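Long-range contact in ARO (armadillo repeats only protein) (Plasmodium falciparum Santa Lucia, PDB 5EWP), which probably acts as an armadillo-repeat scaffold in the translocation and attachment of rhoptries to the apical pole of the parasite: residues G171-S183 and T193-I205. Sequence-based numbering, arbitrary orientation.
Sequences GITQLVNLLELPS and TQLEAIYHLEDFI
Ile-172 sets its CD1 methyl squarely over the Phe-204 ring: the methyl lies 3.6 Å from the ring centroid and 9° off the normal, which defines a CH-pi contact over the face. The two side chains arrive from opposite directions. In Phe-204, CG anti to the backbone N carries the ring toward Ile-172, and chi2 of 81° turns its face to the methyl. Further along, Leu-201 is gripped on both branches. Its CD2 slides past Leu-175, 3.8 Å from CD1 of that residue, and also touches Val-176 CG2; its CD1 meets Leu-179 CD1 tip to tip at 3.7 Å. The Leu-179 and Ile-198 side chains cross at about a right angle, with Leu-179 CD2 3.7 Å from Ile-198 CG1. The axes of 171-177 and 193-205 are roughly antiparallel (145°, closest approach 9.5 Å), one helix pair in the stack expected of an armadillo-repeat protein. Helix 142-156 adds to this packing through Leu-178 and His-200, and helix 224-231 through Leu-179. Small Ala-197 faces Leu-178 CB and the carbonyl oxygen of Leu-175, and the CA atoms of Leu-175 and Ala-197 are 6.2 Å apart. Polar fastening comes at the other end, where a type I beta turn runs from Asn-177 to Glu-180. Gln-194 CG, anti to the carbonyl carbon, lies against the Leu-178 and Leu-179 carbonyl oxygens; the bend at chi2 then carries NE2 to Glu-180 O at 2.8 Å. That hydrogen bond is nearly straight and lies in the glutamine amide plane, although the donor is tilted from the carbonyl plane.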
loop_
_atom_site.group_PDB
_atom_site.type_symbol
_atom_site.label_atom_id
_atom_site.label_comp_id
_atom_site.label_asym_id
_atom_site.label_seq_id
_atom_site.Cartn_x
_atom_site.Cartn_y
_atom_site.Cartn_z
ATOM N N GLY A 171 -0.381 -13.762 2.497
ATOM C CA GLY A 171 -1.075 -12.509 2.712
ATOM C C GLY A 171 -2.115 -12.515 3.817
ATOM O O GLY A 171 -2.306 -11.508 4.490
ATOM N N ILE A 172 -2.813 -13.632 4.002
ATOM C CA ILE A 172 -3.830 -13.686 5.046
ATOM C C ILE A 172 -3.185 -13.686 6.438
ATOM O O ILE A 172 -3.688 -13.049 7.368
ATOM C CB ILE A 172 -4.750 -14.905 4.859
ATOM C CG1 ILE A 172 -5.646 -14.682 3.634
ATOM C CG2 ILE A 172 -5.618 -15.129 6.089
ATOM C CD1 ILE A 172 -6.527 -13.451 3.760
ATOM N N THR A 173 -2.066 -14.386 6.575
ATOM C CA THR A 173 -1.299 -14.327 7.814
ATOM C C THR A 173 -0.986 -12.882 8.206
ATOM O O THR A 173 -1.237 -12.474 9.338
ATOM C CB THR A 173 0.012 -15.115 7.700
ATOM O OG1 THR A 173 -0.272 -16.450 7.257
ATOM C CG2 THR A 173 0.728 -15.157 9.052
ATOM N N GLN A 174 -0.474 -12.098 7.260
ATOM C CA GLN A 174 -0.110 -10.723 7.566
ATOM C C GLN A 174 -1.337 -9.866 7.868
ATOM O O GLN A 174 -1.312 -9.051 8.789
ATOM C CB GLN A 174 0.698 -10.113 6.427
ATOM C CG GLN A 174 2.017 -10.788 6.209
ATOM C CD GLN A 174 2.766 -11.011 7.508
ATOM O OE1 GLN A 174 2.923 -10.094 8.313
ATOM N NE2 GLN A 174 3.212 -12.240 7.725
ATOM N N LEU A 175 -2.419 -10.042 7.103
ATOM C CA LEU A 175 -3.631 -9.280 7.375
ATOM C C LEU A 175 -4.192 -9.547 8.744
ATOM O O LEU A 175 -4.619 -8.629 9.449
ATOM C CB LEU A 175 -4.736 -9.590 6.359
ATOM C CG LEU A 175 -4.855 -8.796 5.084
ATOM C CD1 LEU A 175 -6.159 -9.218 4.372
ATOM C CD2 LEU A 175 -4.853 -7.308 5.436
ATOM N N VAL A 176 -4.230 -10.825 9.102
ATOM C CA VAL A 176 -4.780 -11.224 10.382
ATOM C C VAL A 176 -3.920 -10.634 11.493
ATOM O O VAL A 176 -4.436 -10.186 12.514
ATOM C CB VAL A 176 -4.892 -12.762 10.493
ATOM C CG1 VAL A 176 -5.183 -13.184 11.926
ATOM C CG2 VAL A 176 -5.988 -13.269 9.565
ATOM N N ASN A 177 -2.607 -10.597 11.283
ATOM C CA ASN A 177 -1.719 -9.967 12.254
ATOM C C ASN A 177 -1.980 -8.478 12.445
ATOM O O ASN A 177 -1.720 -7.928 13.518
ATOM C CB ASN A 177 -0.259 -10.164 11.855
ATOM C CG ASN A 177 0.207 -11.585 12.057
ATOM O OD1 ASN A 177 -0.533 -12.424 12.576
ATOM N ND2 ASN A 177 1.439 -11.868 11.650
ATOM N N LEU A 178 -2.514 -7.819 11.424
ATOM C CA LEU A 178 -2.845 -6.407 11.566
ATOM C C LEU A 178 -4.010 -6.199 12.526
ATOM O O LEU A 178 -4.256 -5.081 12.962
ATOM C CB LEU A 178 -3.165 -5.772 10.203
ATOM C CG LEU A 178 -1.974 -5.675 9.238
ATOM C CD1 LEU A 178 -2.344 -5.020 7.908
ATOM C CD2 LEU A 178 -0.833 -4.947 9.879
ATOM N N LEU A 179 -4.723 -7.274 12.866
ATOM C CA LEU A 179 -5.812 -7.170 13.835
ATOM C C LEU A 179 -5.310 -7.026 15.279
ATOM O O LEU A 179 -6.046 -6.573 16.161
ATOM C CB LEU A 179 -6.722 -8.397 13.753
ATOM C CG LEU A 179 -7.430 -8.665 12.426
ATOM C CD1 LEU A 179 -8.077 -10.056 12.456
ATOM C CD2 LEU A 179 -8.470 -7.592 12.152
ATOM N N GLU A 180 -4.065 -7.412 15.522
ATOM C CA GLU A 180 -3.522 -7.393 16.881
ATOM C C GLU A 180 -3.437 -5.987 17.478
ATOM O O GLU A 180 -3.165 -5.017 16.777
ATOM C CB GLU A 180 -2.141 -8.054 16.916
ATOM C CG GLU A 180 -2.200 -9.560 16.710
ATOM C CD GLU A 180 -0.837 -10.230 16.774
ATOM O OE1 GLU A 180 0.177 -9.528 16.977
ATOM O OE2 GLU A 180 -0.783 -11.465 16.600
ATOM N N LEU A 181 -3.701 -5.884 18.776
ATOM C CA LEU A 181 -3.512 -4.628 19.495
ATOM C C LEU A 181 -2.025 -4.340 19.672
ATOM O O LEU A 181 -1.220 -5.271 19.714
ATOM C CB LEU A 181 -4.196 -4.684 20.869
ATOM C CG LEU A 181 -5.725 -4.679 20.902
ATOM C CD1 LEU A 181 -6.231 -4.818 22.336
ATOM C CD2 LEU A 181 -6.287 -3.432 20.255
ATOM N N PRO A 182 -1.655 -3.052 19.799
ATOM C CA PRO A 182 -0.307 -2.675 20.239
ATOM C C PRO A 182 -0.054 -3.234 21.638
ATOM O O PRO A 182 -1.000 -3.304 22.420
ATOM C CB PRO A 182 -0.345 -1.143 20.254
ATOM C CG PRO A 182 -1.507 -0.765 19.420
ATOM C CD PRO A 182 -2.495 -1.878 19.513
ATOM N N SER A 183 1.190 -3.579 21.963
ATOM C CA SER A 183 1.490 -4.284 23.210
ATOM C C SER A 183 1.197 -3.506 24.505
ATOM O O SER A 183 0.961 -4.103 25.562
ATOM C CB SER A 183 2.959 -4.715 23.206
ATOM O OG SER A 183 3.815 -3.591 23.122
ATOM N N THR A 193 -5.925 0.937 11.635
ATOM C CA THR A 193 -5.380 -0.160 10.853
ATOM C C THR A 193 -6.120 -1.456 11.173
ATOM O O THR A 193 -6.414 -2.238 10.274
ATOM C CB THR A 193 -3.868 -0.327 11.114
ATOM O OG1 THR A 193 -3.195 0.891 10.777
ATOM C CG2 THR A 193 -3.289 -1.468 10.288
ATOM N N GLN A 194 -6.447 -1.669 12.446
ATOM C CA GLN A 194 -7.192 -2.863 12.838
ATOM C C GLN A 194 -8.573 -2.915 12.186
ATOM O O GLN A 194 -8.994 -3.954 11.668
ATOM C CB GLN A 194 -7.331 -2.937 14.363
ATOM C CG GLN A 194 -6.053 -3.329 15.086
ATOM C CD GLN A 194 -5.081 -2.170 15.248
ATOM O OE1 GLN A 194 -5.389 -1.033 14.895
ATOM N NE2 GLN A 194 -3.899 -2.458 15.789
ATOM N N LEU A 195 -9.271 -1.788 12.214
ATOM C CA LEU A 195 -10.596 -1.700 11.626
ATOM C C LEU A 195 -10.529 -1.904 10.118
ATOM O O LEU A 195 -11.365 -2.606 9.544
ATOM C CB LEU A 195 -11.248 -0.362 11.963
ATOM C CG LEU A 195 -12.664 -0.172 11.415
ATOM C CD1 LEU A 195 -13.541 -1.372 11.704
ATOM C CD2 LEU A 195 -13.270 1.068 12.044
ATOM N N GLU A 196 -9.527 -1.303 9.478
ATOM C CA GLU A 196 -9.377 -1.465 8.029
ATOM C C GLU A 196 -9.101 -2.927 7.677
ATOM O O GLU A 196 -9.630 -3.452 6.695
ATOM C CB GLU A 196 -8.269 -0.550 7.493
ATOM C CG GLU A 196 -8.611 0.930 7.617
ATOM C CD GLU A 196 -7.465 1.851 7.232
ATOM O OE1 GLU A 196 -6.394 1.349 6.816
ATOM O OE2 GLU A 196 -7.634 3.083 7.360
ATOM N N ALA A 197 -8.307 -3.594 8.509
ATOM C CA ALA A 197 -7.977 -4.990 8.272
ATOM C C ALA A 197 -9.218 -5.891 8.368
ATOM O O ALA A 197 -9.318 -6.875 7.654
ATOM C CB ALA A 197 -6.888 -5.451 9.252
ATOM N N ILE A 198 -10.160 -5.553 9.243
ATOM C CA ILE A 198 -11.423 -6.283 9.310
ATOM C C ILE A 198 -12.111 -6.210 7.953
ATOM O O ILE A 198 -12.534 -7.221 7.395
ATOM C CB ILE A 198 -12.367 -5.713 10.375
ATOM C CG1 ILE A 198 -11.809 -5.969 11.773
ATOM C CG2 ILE A 198 -13.759 -6.351 10.253
ATOM C CD1 ILE A 198 -12.574 -5.248 12.863
ATOM N N TYR A 199 -12.195 -5.002 7.416
ATOM C CA TYR A 199 -12.837 -4.805 6.117
ATOM C C TYR A 199 -12.078 -5.504 4.995
ATOM O O TYR A 199 -12.678 -6.008 4.049
ATOM C CB TYR A 199 -12.977 -3.316 5.826
ATOM C CG TYR A 199 -13.873 -2.590 6.801
ATOM C CD1 TYR A 199 -14.982 -3.216 7.373
ATOM C CD2 TYR A 199 -13.610 -1.272 7.152
ATOM C CE1 TYR A 199 -15.802 -2.535 8.271
ATOM C CE2 TYR A 199 -14.418 -0.591 8.040
ATOM C CZ TYR A 199 -15.504 -1.217 8.597
ATOM O OH TYR A 199 -16.280 -0.503 9.482
ATOM N N HIS A 200 -10.750 -5.521 5.081
ATOM C CA HIS A 200 -9.968 -6.223 4.072
ATOM C C HIS A 200 -10.279 -7.723 4.080
ATOM O O HIS A 200 -10.413 -8.344 3.027
ATOM C CB HIS A 200 -8.462 -5.996 4.290
ATOM C CG HIS A 200 -8.031 -4.565 4.165
ATOM N ND1 HIS A 200 -8.723 -3.633 3.418
ATOM C CD2 HIS A 200 -6.973 -3.903 4.705
ATOM C CE1 HIS A 200 -8.105 -2.466 3.491
ATOM N NE2 HIS A 200 -7.045 -2.601 4.271
ATOM N N LEU A 201 -10.367 -8.306 5.274
ATOM C CA LEU A 201 -10.657 -9.726 5.404
ATOM C C LEU A 201 -12.041 -10.070 4.852
ATOM O O LEU A 201 -12.202 -11.071 4.159
ATOM C CB LEU A 201 -10.539 -10.153 6.868
ATOM C CG LEU A 201 -9.096 -10.187 7.379
ATOM C CD1 LEU A 201 -9.055 -10.278 8.908
ATOM C CD2 LEU A 201 -8.328 -11.342 6.736
ATOM N N GLU A 202 -13.024 -9.223 5.135
ATOM C CA GLU A 202 -14.349 -9.406 4.561
ATOM C C GLU A 202 -14.292 -9.371 3.034
ATOM O O GLU A 202 -14.914 -10.204 2.365
ATOM C CB GLU A 202 -15.315 -8.338 5.080
ATOM C CG GLU A 202 -15.694 -8.508 6.542
ATOM C CD GLU A 202 -16.734 -7.499 6.998
ATOM O OE1 GLU A 202 -16.711 -6.353 6.498
ATOM O OE2 GLU A 202 -17.572 -7.852 7.858
ATOM N N ASP A 203 -13.540 -8.415 2.485
ATOM C CA ASP A 203 -13.431 -8.275 1.036
ATOM C C ASP A 203 -12.735 -9.461 0.388
ATOM O O ASP A 203 -12.982 -9.778 -0.779
ATOM C CB ASP A 203 -12.705 -6.971 0.682
ATOM C CG ASP A 203 -13.556 -5.747 0.979
ATOM O OD1 ASP A 203 -14.759 -5.928 1.289
ATOM O OD2 ASP A 203 -13.049 -4.613 0.890
ATOM N N PHE A 204 -11.865 -10.109 1.148
ATOM C CA PHE A 204 -11.222 -11.341 0.712
ATOM C C PHE A 204 -12.239 -12.484 0.665
ATOM O O PHE A 204 -12.288 -13.245 -0.295
ATOM C CB PHE A 204 -10.071 -11.711 1.659
ATOM C CG PHE A 204 -9.312 -12.940 1.250
ATOM C CD1 PHE A 204 -8.334 -12.869 0.275
ATOM C CD2 PHE A 204 -9.560 -14.160 1.856
ATOM C CE1 PHE A 204 -7.619 -14.000 -0.112
ATOM C CE2 PHE A 204 -8.847 -15.292 1.493
ATOM C CZ PHE A 204 -7.876 -15.220 0.502
ATOM N N ILE A 205 -13.040 -12.599 1.717
ATOM C CA ILE A 205 -13.973 -13.719 1.845
ATOM C C ILE A 205 -15.095 -13.612 0.820
ATOM O O ILE A 205 -15.534 -14.622 0.272
ATOM C CB ILE A 205 -14.577 -13.787 3.267
ATOM C CG1 ILE A 205 -13.495 -14.139 4.293
ATOM C CG2 ILE A 205 -15.737 -14.800 3.336
ATOM C CD1 ILE A 205 -13.877 -13.796 5.715
#